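PDB 6VTJ: Non-ribosomal peptide synthetase from Methanobrevibacter ruminantium, which probably carries a peptide on the phosphopantetheine arm of its thiolation domain and releases it by NAD(P)H-dependent reduction of the thioester in its reductase domain. Local coordinates for residues A[108-113]-A[383-388]; A[113-118]-A[459-464]; A[363-368]-A[388-393]. All blocks are in the same frame, centred on the assembly; numbering follows the deposited sequence.

Interaction 1: A[108-113]-A[383-388]; sequences ELLQEN and SRVFHC
Leu109 lies over one face of the Arg384 guanidinium, its CD2 3.4 Å above the plane and offset toward the rim. Glu112 OE1 comes to the edge of the same group, 3° out of its plane, and forms a salt bridge 3.3 Å from Arg384 NH1. The N-H points almost straight at this oxygen (173°), yet NH1 meets OE1 from above the carboxylate plane. Two waters share the guanidinium edge: one links Arg384 NH1 to Leu109 O, the other Arg384 NH2 to Glu112 OE1. An alanine in place of Arg384 would probably leave the Glu112 carboxylate without its charged mate and open a gap beside the methyls of Leu109. The second flat group is the Asn113 amide. Its CG, anti to the backbone N (chi1 -173°), lies 3.8 Å from Arg384 N. ND2 gives a hydrogen bond of 2.9 Å to Val385 O, in the carbonyl plane and on a lone pair, while OD1 accepts a weak bond from Arg384 N. Nearby, Leu110 CD2 meets Val385 CG2 at 3.9 Å. Asn113 thus ties the loop following helix 104-111 to strand 385-388, which pairs in parallel with strand 313-322 in the Rossmann-type sheet of the reductase domain.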
loop_
_atom_site.group_PDB
_atom_site.type_symbol
_atom_site.label_atom_id
_atom_site.label_comp_id
_atom_site.label_asym_id
_atom_site.label_seq_id
_atom_site.Cartn_x
_atom_site.Cartn_y
_atom_site.Cartn_z
ATOM N N GLU A 108 -13.823 -5.574 -21.955
ATOM C CA GLU A 108 -14.028 -4.819 -23.186
ATOM C C GLU A 108 -13.570 -3.373 -23.024
ATOM O O GLU A 108 -12.942 -2.807 -23.929
ATOM C CB GLU A 108 -15.500 -4.878 -23.599
ATOM C CG GLU A 108 -15.801 -5.933 -24.658
ATOM N N LEU A 109 -13.887 -2.752 -21.887
ATOM C CA LEU A 109 -13.410 -1.390 -21.658
ATOM C C LEU A 109 -11.890 -1.360 -21.575
ATOM O O LEU A 109 -11.240 -0.482 -22.154
ATOM C CB LEU A 109 -14.007 -0.819 -20.372
ATOM C CG LEU A 109 -15.382 -0.166 -20.348
ATOM C CD1 LEU A 109 -15.499 0.685 -19.093
ATOM C CD2 LEU A 109 -15.644 0.661 -21.601
ATOM N N LEU A 110 -11.312 -2.318 -20.851
ATOM C CA LEU A 110 -9.864 -2.398 -20.714
ATOM C C LEU A 110 -9.189 -2.462 -22.080
ATOM O O LEU A 110 -8.115 -1.876 -22.276
ATOM C CB LEU A 110 -9.485 -3.607 -19.848
ATOM C CG LEU A 110 -9.832 -3.444 -18.365
ATOM C CD1 LEU A 110 -9.486 -4.676 -17.511
ATOM C CD2 LEU A 110 -9.172 -2.179 -17.803
ATOM N N GLN A 111 -9.818 -3.149 -23.047
ATOM C CA GLN A 111 -9.230 -3.235 -24.384
ATOM C C GLN A 111 -9.117 -1.874 -25.070
ATOM O O GLN A 111 -8.293 -1.719 -25.972
ATOM C CB GLN A 111 -10.022 -4.197 -25.275
ATOM C CG GLN A 111 -9.777 -5.669 -24.974
ATOM C CD GLN A 111 -8.387 -5.924 -24.395
ATOM O OE1 GLN A 111 -7.365 -5.770 -25.081
ATOM N NE2 GLN A 111 -8.343 -6.316 -23.121
ATOM N N GLU A 112 -9.886 -0.882 -24.641
ATOM C CA GLU A 112 -9.755 0.455 -25.192
ATOM C C GLU A 112 -8.558 1.217 -24.631
ATOM O O GLU A 112 -8.267 2.308 -25.129
ATOM C CB GLU A 112 -11.040 1.256 -24.939
ATOM C CG GLU A 112 -12.325 0.512 -25.302
ATOM C CD GLU A 112 -13.576 1.350 -25.061
ATOM O OE1 GLU A 112 -13.451 2.486 -24.557
ATOM O OE2 GLU A 112 -14.691 0.874 -25.377
ATOM N N ASN A 113 -7.851 0.669 -23.633
ATOM C CA ASN A 113 -6.799 1.398 -22.912
ATOM C C ASN A 113 -5.448 1.185 -23.605
ATOM O O ASN A 113 -4.578 0.444 -23.149
ATOM C CB ASN A 113 -6.753 0.969 -21.445
ATOM C CG ASN A 113 -5.790 1.818 -20.624
ATOM O OD1 ASN A 113 -5.626 3.003 -20.902
ATOM N ND2 ASN A 113 -5.125 1.212 -19.630
ATOM N N SER A 383 -8.500 6.261 -21.682
ATOM C CA SER A 383 -7.270 5.915 -20.962
ATOM C C SER A 383 -7.633 5.756 -19.498
ATOM O O SER A 383 -7.662 6.726 -18.739
ATOM C CB SER A 383 -6.204 6.981 -21.165
ATOM O OG SER A 383 -5.954 7.176 -22.548
ATOM N N ARG A 384 -7.897 4.515 -19.085
ATOM C CA ARG A 384 -8.511 4.273 -17.786
ATOM C C ARG A 384 -7.572 3.752 -16.704
ATOM O O ARG A 384 -7.842 3.981 -15.523
ATOM C CB ARG A 384 -9.682 3.302 -17.944
ATOM C CG ARG A 384 -10.944 3.988 -18.480
ATOM C CD ARG A 384 -12.146 3.013 -18.605
ATOM N NE ARG A 384 -13.261 3.684 -19.265
ATOM C CZ ARG A 384 -13.539 3.611 -20.574
ATOM N NH1 ARG A 384 -12.798 2.871 -21.393
ATOM N NH2 ARG A 384 -14.571 4.286 -21.068
ATOM N N VAL A 385 -6.480 3.073 -17.045
ATOM C CA VAL A 385 -5.682 2.371 -16.047
ATOM C C VAL A 385 -4.213 2.658 -16.297
ATOM O O VAL A 385 -3.739 2.575 -17.435
ATOM C CB VAL A 385 -5.939 0.853 -16.065
ATOM C CG1 VAL A 385 -4.971 0.152 -15.125
ATOM C CG2 VAL A 385 -7.383 0.531 -15.667
ATOM N N PHE A 386 -3.490 3.001 -15.247
ATOM C CA PHE A 386 -2.089 3.353 -15.405
ATOM C C PHE A 386 -1.243 2.664 -14.344
ATOM O O PHE A 386 -1.735 2.316 -13.263
ATOM C CB PHE A 386 -1.898 4.853 -15.330
ATOM C CG PHE A 386 -2.737 5.608 -16.307
ATOM C CD1 PHE A 386 -2.288 5.828 -17.601
ATOM C CD2 PHE A 386 -3.975 6.094 -15.936
ATOM C CE1 PHE A 386 -3.067 6.523 -18.498
ATOM C CE2 PHE A 386 -4.768 6.784 -16.842
ATOM C CZ PHE A 386 -4.309 7.000 -18.116
ATOM N N HIS A 387 0.028 2.446 -14.691
ATOM C CA HIS A 387 1.054 1.886 -13.816
ATOM C C HIS A 387 2.052 2.999 -13.503
ATOM O O HIS A 387 3.075 3.160 -14.176
ATOM C CB HIS A 387 1.702 0.684 -14.470
ATOM C CG HIS A 387 0.779 -0.492 -14.568
ATOM N ND1 HIS A 387 1.127 -1.672 -15.189
ATOM C CD2 HIS A 387 -0.482 -0.666 -14.108
ATOM C CE1 HIS A 387 0.118 -2.521 -15.109
ATOM N NE2 HIS A 387 -0.871 -1.934 -14.460
ATOM N N CYS A 388 1.746 3.771 -12.463
ATOM C CA CYS A 388 2.446 5.019 -12.195
ATOM C C CYS A 388 3.520 4.749 -11.140
ATOM O O CYS A 388 3.301 4.942 -9.945
ATOM C CB CYS A 388 1.446 6.081 -11.755
ATOM S SG CYS A 388 2.148 7.724 -11.511
HETATM O O HOH W 1 -10.197 1.846 -20.971
HETATM O O HOH W 2 -15.449 3.852 -23.854
HETATM O O HOH W 3 -5.119 4.946 -23.298
HETATM O O HOH W 4 -2.613 3.616 -20.035
#

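Interaction 2: A[113-118]-A[459-464]; sequences NTWENF and VDILHS
Phe118 and Ile461 make the main apolar contact between helix 115-120 and helix 456-464. It is a CH-pi interaction: Ile461 CG2 sits over the centre of the Phe118 ring, 3.7 Å from the centroid and 13° off the ring normal. The rest of the isoleucine follows the ring back to its root, with CG1 3.7 Å from Phe118 CD2 and Ile461 CD1 3.8 Å from Phe118 CB, and the two side chains slide past each other in opposite directions. Phe118 CG is anti to the backbone N (chi1 159°), and the ring beyond it presents a face to Ile461 CG2.

Contacts of the ring rims and of Trp115 form the second group. Ser464 OG lies in the plane of the Phe118 ring, at 3.4 Å from CE2, and so meets a C-H rim instead of the pi face. Trp115 meets the helix with the rim of its six-membered ring: CE3 packs on Ile461 CG1, and CH2 comes to 3.9 Å from Ser464 CB, which lies near the indole plane. Asp460 touches Trp115 CZ3 through its CB methylene, at 3.8 Å, and crosses the indole at about a right angle.

Polar order is supplied within the first segment. Thr114 is the N-cap of helix 115-120, its OG1 accepting from Asn117 N at 3.1 Å.

Leu376 of helix 366-376 also packs against Ile461. The helices meet mainly through carbon, grading from the buried Phe118-Ile461 pair to the exposed Trp115, Asp460 and Ser464, whose hydroxyl at the Phe118 rim is the polar exception; without hydrogen bonds between the segments, cohesion probably rests largely on shape and dispersion.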
loop_
_atom_site.group_PDB
_atom_site.type_symbol
_atom_site.label_atom_id
_atom_site.label_comp_id
_atom_site.label_asym_id
_atom_site.label_seq_id
_atom_site.Cartn_x
_atom_site.Cartn_y
_atom_site.Cartn_z
ATOM N N ASN A 113 -7.851 0.669 -23.633
ATOM C CA ASN A 113 -6.799 1.398 -22.912
ATOM C C ASN A 113 -5.448 1.185 -23.605
ATOM O O ASN A 113 -4.578 0.444 -23.149
ATOM C CB ASN A 113 -6.753 0.969 -21.445
ATOM C CG ASN A 113 -5.790 1.818 -20.624
ATOM O OD1 ASN A 113 -5.626 3.003 -20.902
ATOM N ND2 ASN A 113 -5.125 1.212 -19.630
ATOM N N THR A 114 -5.265 1.871 -24.726
ATOM C CA THR A 114 -4.099 1.668 -25.570
ATOM C C THR A 114 -3.329 2.969 -25.751
ATOM O O THR A 114 -3.843 4.066 -25.502
ATOM C CB THR A 114 -4.512 1.149 -26.943
ATOM O OG1 THR A 114 -5.389 2.111 -27.537
ATOM C CG2 THR A 114 -5.240 -0.207 -26.810
ATOM N N TRP A 115 -2.090 2.838 -26.229
ATOM C CA TRP A 115 -1.368 4.026 -26.663
ATOM C C TRP A 115 -2.157 4.778 -27.733
ATOM O O TRP A 115 -2.180 6.014 -27.743
ATOM C CB TRP A 115 0.021 3.654 -27.191
ATOM C CG TRP A 115 0.649 4.799 -27.905
ATOM C CD1 TRP A 115 0.702 4.997 -29.263
ATOM C CD2 TRP A 115 1.285 5.941 -27.307
ATOM N NE1 TRP A 115 1.350 6.185 -29.542
ATOM C CE2 TRP A 115 1.711 6.784 -28.360
ATOM C CE3 TRP A 115 1.542 6.328 -25.986
ATOM C CZ2 TRP A 115 2.378 7.993 -28.127
ATOM C CZ3 TRP A 115 2.204 7.539 -25.754
ATOM C CH2 TRP A 115 2.610 8.353 -26.821
ATOM N N GLU A 116 -2.799 4.047 -28.649
ATOM C CA GLU A 116 -3.509 4.701 -29.743
ATOM C C GLU A 116 -4.603 5.614 -29.210
ATOM O O GLU A 116 -4.725 6.774 -29.631
ATOM C CB GLU A 116 -4.092 3.654 -30.691
ATOM C CG GLU A 116 -4.856 4.260 -31.870
ATOM C CD GLU A 116 -5.056 3.272 -33.010
ATOM O OE1 GLU A 116 -6.221 2.955 -33.305
ATOM O OE2 GLU A 116 -4.051 2.823 -33.611
ATOM N N ASN A 117 -5.392 5.119 -28.255
ATOM C CA ASN A 117 -6.519 5.920 -27.784
ATOM C C ASN A 117 -6.069 7.070 -26.895
ATOM O O ASN A 117 -6.718 8.121 -26.875
ATOM C CB ASN A 117 -7.534 5.014 -27.089
ATOM C CG ASN A 117 -8.344 4.219 -28.098
ATOM O OD1 ASN A 117 -8.520 4.673 -29.234
ATOM N ND2 ASN A 117 -8.808 3.040 -27.718
ATOM N N PHE A 118 -4.944 6.923 -26.188
ATOM C CA PHE A 118 -4.390 8.081 -25.499
ATOM C C PHE A 118 -3.945 9.139 -26.498
ATOM O O PHE A 118 -4.279 10.326 -26.373
ATOM C CB PHE A 118 -3.204 7.690 -24.623
ATOM C CG PHE A 118 -2.316 8.865 -24.316
ATOM C CD1 PHE A 118 -2.745 9.845 -23.437
ATOM C CD2 PHE A 118 -1.112 9.040 -24.966
ATOM C CE1 PHE A 118 -1.957 10.955 -23.170
ATOM C CE2 PHE A 118 -0.322 10.153 -24.710
ATOM C CZ PHE A 118 -0.743 11.103 -23.810
ATOM N N VAL A 459 4.724 4.625 -18.876
ATOM C CA VAL A 459 5.933 5.412 -19.081
ATOM C C VAL A 459 5.762 6.278 -20.315
ATOM O O VAL A 459 5.934 7.505 -20.264
ATOM C CB VAL A 459 7.160 4.486 -19.186
ATOM C CG1 VAL A 459 8.451 5.280 -19.496
ATOM C CG2 VAL A 459 7.325 3.754 -17.892
ATOM N N ASP A 460 5.301 5.666 -21.413
ATOM C CA ASP A 460 5.223 6.399 -22.668
ATOM C C ASP A 460 4.248 7.540 -22.542
ATOM O O ASP A 460 4.543 8.683 -22.948
ATOM C CB ASP A 460 4.804 5.475 -23.809
ATOM C CG ASP A 460 5.882 4.501 -24.180
ATOM O OD1 ASP A 460 7.046 4.775 -23.833
ATOM O OD2 ASP A 460 5.565 3.458 -24.784
ATOM N N ILE A 461 3.094 7.257 -21.931
ATOM C CA ILE A 461 2.061 8.271 -21.838
ATOM C C ILE A 461 2.574 9.424 -20.993
ATOM O O ILE A 461 2.508 10.593 -21.398
ATOM C CB ILE A 461 0.766 7.654 -21.281
ATOM C CG1 ILE A 461 0.148 6.716 -22.326
ATOM C CG2 ILE A 461 -0.224 8.731 -20.880
ATOM C CD1 ILE A 461 -1.183 6.047 -21.890
ATOM N N LEU A 462 3.204 9.099 -19.862
ATOM C CA LEU A 462 3.728 10.146 -19.000
ATOM C C LEU A 462 4.759 10.962 -19.758
ATOM O O LEU A 462 4.777 12.194 -19.669
ATOM C CB LEU A 462 4.354 9.540 -17.747
ATOM C CG LEU A 462 3.445 9.082 -16.620
ATOM C CD1 LEU A 462 4.248 8.175 -15.711
ATOM C CD2 LEU A 462 2.965 10.293 -15.873
ATOM N N HIS A 463 5.586 10.294 -20.560
ATOM C CA HIS A 463 6.599 11.047 -21.273
ATOM C C HIS A 463 5.949 11.990 -22.276
ATOM O O HIS A 463 6.327 13.167 -22.376
ATOM C CB HIS A 463 7.574 10.119 -21.970
ATOM C CG HIS A 463 8.564 10.856 -22.806
ATOM N ND1 HIS A 463 9.727 11.382 -22.286
ATOM C CD2 HIS A 463 8.539 11.206 -24.116
ATOM C CE1 HIS A 463 10.392 12.000 -23.248
ATOM N NE2 HIS A 463 9.691 11.913 -24.366
ATOM N N SER A 464 4.920 11.509 -22.973
ATOM C CA SER A 464 4.207 12.383 -23.894
ATOM C C SER A 464 3.639 13.585 -23.158
ATOM O O SER A 464 3.589 14.685 -23.714
ATOM C CB SER A 464 3.129 11.581 -24.621
ATOM O OG SER A 464 2.126 12.425 -25.139
#

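Interaction 3: A[363-368]-A[388-393]; sequences MSQIDY and CMNNHY
Ser364 and Asn390 hold the close-fitting part of this buried contact, where their CA atoms approach to 4.9 Å. Ser364 OG accepts from Asn390 N at 3.1 Å with a nearly straight N-H (165°), and the same hydroxyl is bonded to Asp362 OD2. With OG beside its own backbone N, the serine also lies against Met389, its OG 3.3 Å from Met389 CA.

The Asn390 amide adds a second anchorage. CG is anti to the backbone N (chi1 -161°), and ND2 beyond it is drawn toward two oxygens of the other segment: Met363 O at 3.0 Å and Gln365 OE1 at 2.9 Å. Both bonds are weak, with bent N-H angles. The firmer partner of this nitrogen is Pro470 O, which also accepts from Gln365 NE2. One carbonyl therefore collects both amides, whose planes stand 45° apart, and their nitrogens come close as two donors without bonding each other.

The other end of the Asn390 amide organises its own loop: OD1 accepts from His392 N at 3.1 Å, an Asx turn, and His392 is the centre of an inverse gamma turn. This loop joins strand 385-388 to strand 394-395, which pairs antiparallel with strand 360-365 in the mixed sheet of the reductase domain. Gln365 stands at the N-cap position of helix 366-376.

Toward the far end of the loop the fit becomes looser. There the link is a single water, which accepts from Met363 N at 2.7 Å and donates to His392 O. The Met363 side chain leads away from the loop and packs on Leu477 and Leu480 of helix 474-485, while the partly exposed His392 makes no direct side-chain contact with residues 363-368.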
loop_
_atom_site.group_PDB
_atom_site.type_symbol
_atom_site.label_atom_id
_atom_site.label_comp_id
_atom_site.label_asym_id
_atom_site.label_seq_id
_atom_site.Cartn_x
_atom_site.Cartn_y
_atom_site.Cartn_z
ATOM N N MET A 363 11.697 2.910 -6.868
ATOM C CA MET A 363 11.694 3.923 -5.815
ATOM C C MET A 363 10.856 5.078 -6.354
ATOM O O MET A 363 11.355 5.991 -7.017
ATOM C CB MET A 363 13.095 4.332 -5.429
ATOM C CG MET A 363 13.963 3.131 -5.049
ATOM S SD MET A 363 13.625 2.479 -3.406
ATOM C CE MET A 363 14.283 3.795 -2.376
ATOM N N SER A 364 9.560 5.012 -6.083
ATOM C CA SER A 364 8.611 5.997 -6.599
ATOM C C SER A 364 8.574 7.171 -5.629
ATOM O O SER A 364 7.839 7.157 -4.641
ATOM C CB SER A 364 7.244 5.350 -6.774
ATOM O OG SER A 364 7.298 4.322 -7.757
ATOM N N GLN A 365 9.384 8.196 -5.923
ATOM C CA GLN A 365 9.498 9.367 -5.058
ATOM C C GLN A 365 8.157 10.092 -4.964
ATOM O O GLN A 365 7.560 10.451 -5.988
ATOM C CB GLN A 365 10.579 10.303 -5.601
ATOM C CG GLN A 365 11.953 9.615 -5.840
ATOM C CD GLN A 365 12.168 9.161 -7.289
ATOM O OE1 GLN A 365 11.219 9.039 -8.067
ATOM N NE2 GLN A 365 13.431 8.941 -7.660
ATOM N N ILE A 366 7.703 10.331 -3.723
ATOM C CA ILE A 366 6.311 10.719 -3.461
ATOM C C ILE A 366 5.934 12.026 -4.161
ATOM O O ILE A 366 4.764 12.216 -4.556
ATOM C CB ILE A 366 6.065 10.792 -1.938
ATOM C CG1 ILE A 366 4.571 10.823 -1.607
ATOM C CG2 ILE A 366 6.694 12.026 -1.366
ATOM C CD1 ILE A 366 3.802 9.587 -1.958
ATOM N N ASP A 367 6.891 12.946 -4.329
ATOM C CA ASP A 367 6.554 14.187 -5.024
ATOM C C ASP A 367 6.330 13.917 -6.505
ATOM O O ASP A 367 5.419 14.483 -7.119
ATOM C CB ASP A 367 7.625 15.281 -4.797
ATOM C CG ASP A 367 9.075 14.774 -4.862
ATOM O OD1 ASP A 367 9.332 13.551 -4.925
ATOM O OD2 ASP A 367 9.988 15.630 -4.818
ATOM N N TYR A 368 7.093 12.983 -7.072
ATOM C CA TYR A 368 6.853 12.620 -8.455
ATOM C C TYR A 368 5.647 11.695 -8.614
ATOM O O TYR A 368 4.964 11.777 -9.639
ATOM C CB TYR A 368 8.131 12.040 -9.056
ATOM C CG TYR A 368 9.057 13.163 -9.450
ATOM C CD1 TYR A 368 9.798 13.840 -8.490
ATOM C CD2 TYR A 368 9.164 13.577 -10.778
ATOM C CE1 TYR A 368 10.625 14.877 -8.839
ATOM C CE2 TYR A 368 9.993 14.623 -11.136
ATOM C CZ TYR A 368 10.716 15.267 -10.166
ATOM O OH TYR A 368 11.535 16.305 -10.519
ATOM N N CYS A 388 1.746 3.771 -12.463
ATOM C CA CYS A 388 2.446 5.019 -12.195
ATOM C C CYS A 388 3.520 4.749 -11.140
ATOM O O CYS A 388 3.301 4.942 -9.945
ATOM C CB CYS A 388 1.446 6.081 -11.755
ATOM S SG CYS A 388 2.148 7.724 -11.511
ATOM N N MET A 389 4.689 4.312 -11.598
ATOM C CA MET A 389 5.805 3.988 -10.731
ATOM C C MET A 389 7.108 4.223 -11.478
ATOM O O MET A 389 7.168 4.121 -12.709
ATOM C CB MET A 389 5.736 2.538 -10.226
ATOM C CG MET A 389 5.500 1.488 -11.306
ATOM S SD MET A 389 4.863 -0.062 -10.591
ATOM C CE MET A 389 6.349 -0.743 -9.845
ATOM N N ASN A 390 8.154 4.528 -10.707
ATOM C CA ASN A 390 9.479 4.813 -11.241
ATOM C C ASN A 390 10.018 3.649 -12.065
ATOM O O ASN A 390 10.284 2.570 -11.526
ATOM C CB ASN A 390 10.429 5.147 -10.099
ATOM C CG ASN A 390 11.655 5.880 -10.575
ATOM O OD1 ASN A 390 12.176 5.578 -11.631
ATOM N ND2 ASN A 390 12.111 6.862 -9.804
ATOM N N ASN A 391 10.170 3.843 -13.373
ATOM C CA ASN A 391 10.566 2.747 -14.242
ATOM C C ASN A 391 12.062 2.453 -14.189
ATOM O O ASN A 391 12.493 1.427 -14.724
ATOM C CB ASN A 391 10.121 3.020 -15.689
ATOM C CG ASN A 391 10.746 4.270 -16.274
ATOM O OD1 ASN A 391 10.567 5.369 -15.760
ATOM N ND2 ASN A 391 11.442 4.110 -17.386
ATOM N N HIS A 392 12.859 3.291 -13.533
ATOM C CA HIS A 392 14.294 3.021 -13.376
ATOM C C HIS A 392 14.526 2.214 -12.093
ATOM O O HIS A 392 14.936 2.737 -11.048
ATOM C CB HIS A 392 15.070 4.337 -13.389
ATOM C CG HIS A 392 14.772 5.187 -14.581
ATOM N ND1 HIS A 392 14.097 6.390 -14.495
ATOM C CD2 HIS A 392 15.023 4.992 -15.898
ATOM C CE1 HIS A 392 13.959 6.903 -15.705
ATOM N NE2 HIS A 392 14.511 6.073 -16.574
ATOM N N TYR A 393 14.256 0.908 -12.181
ATOM C CA TYR A 393 14.371 0.021 -11.025
ATOM C C TYR A 393 15.821 -0.078 -10.567
ATOM O O TYR A 393 16.751 -0.056 -11.379
ATOM C CB TYR A 393 13.881 -1.391 -11.346
ATOM C CG TYR A 393 12.426 -1.534 -11.751
ATOM C CD1 TYR A 393 11.519 -0.492 -11.601
ATOM C CD2 TYR A 393 11.968 -2.729 -12.290
ATOM C CE1 TYR A 393 10.194 -0.638 -11.986
ATOM C CE2 TYR A 393 10.654 -2.893 -12.671
ATOM C CZ TYR A 393 9.769 -1.845 -12.517
ATOM O OH TYR A 393 8.461 -2.021 -12.880
HETATM O O HOH W 5 12.911 3.351 -9.227
#

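Interactions 1 and 2 are neighbours, with centres 10 Å apart: they share Asn113, in the short link between helix 104-111 and helix 115-120, and touch again where Phe386 packs on Ile461. The centre of interaction 3 lies about 20 Å from that of interaction 1 and 17 Å from that of interaction 2. It shares Cys388 with interaction 1, and both reach the same mixed sheet. Along the chain, interaction 3 is nested inside the loop closed by interaction 2, whereas the segments of interaction 1 alternate with those of each of the others. The run 383-393 is held first by residues 108-113 and then by residues 363-368, while interaction 2 packs helix 115-120 against helix 456-464 beside it.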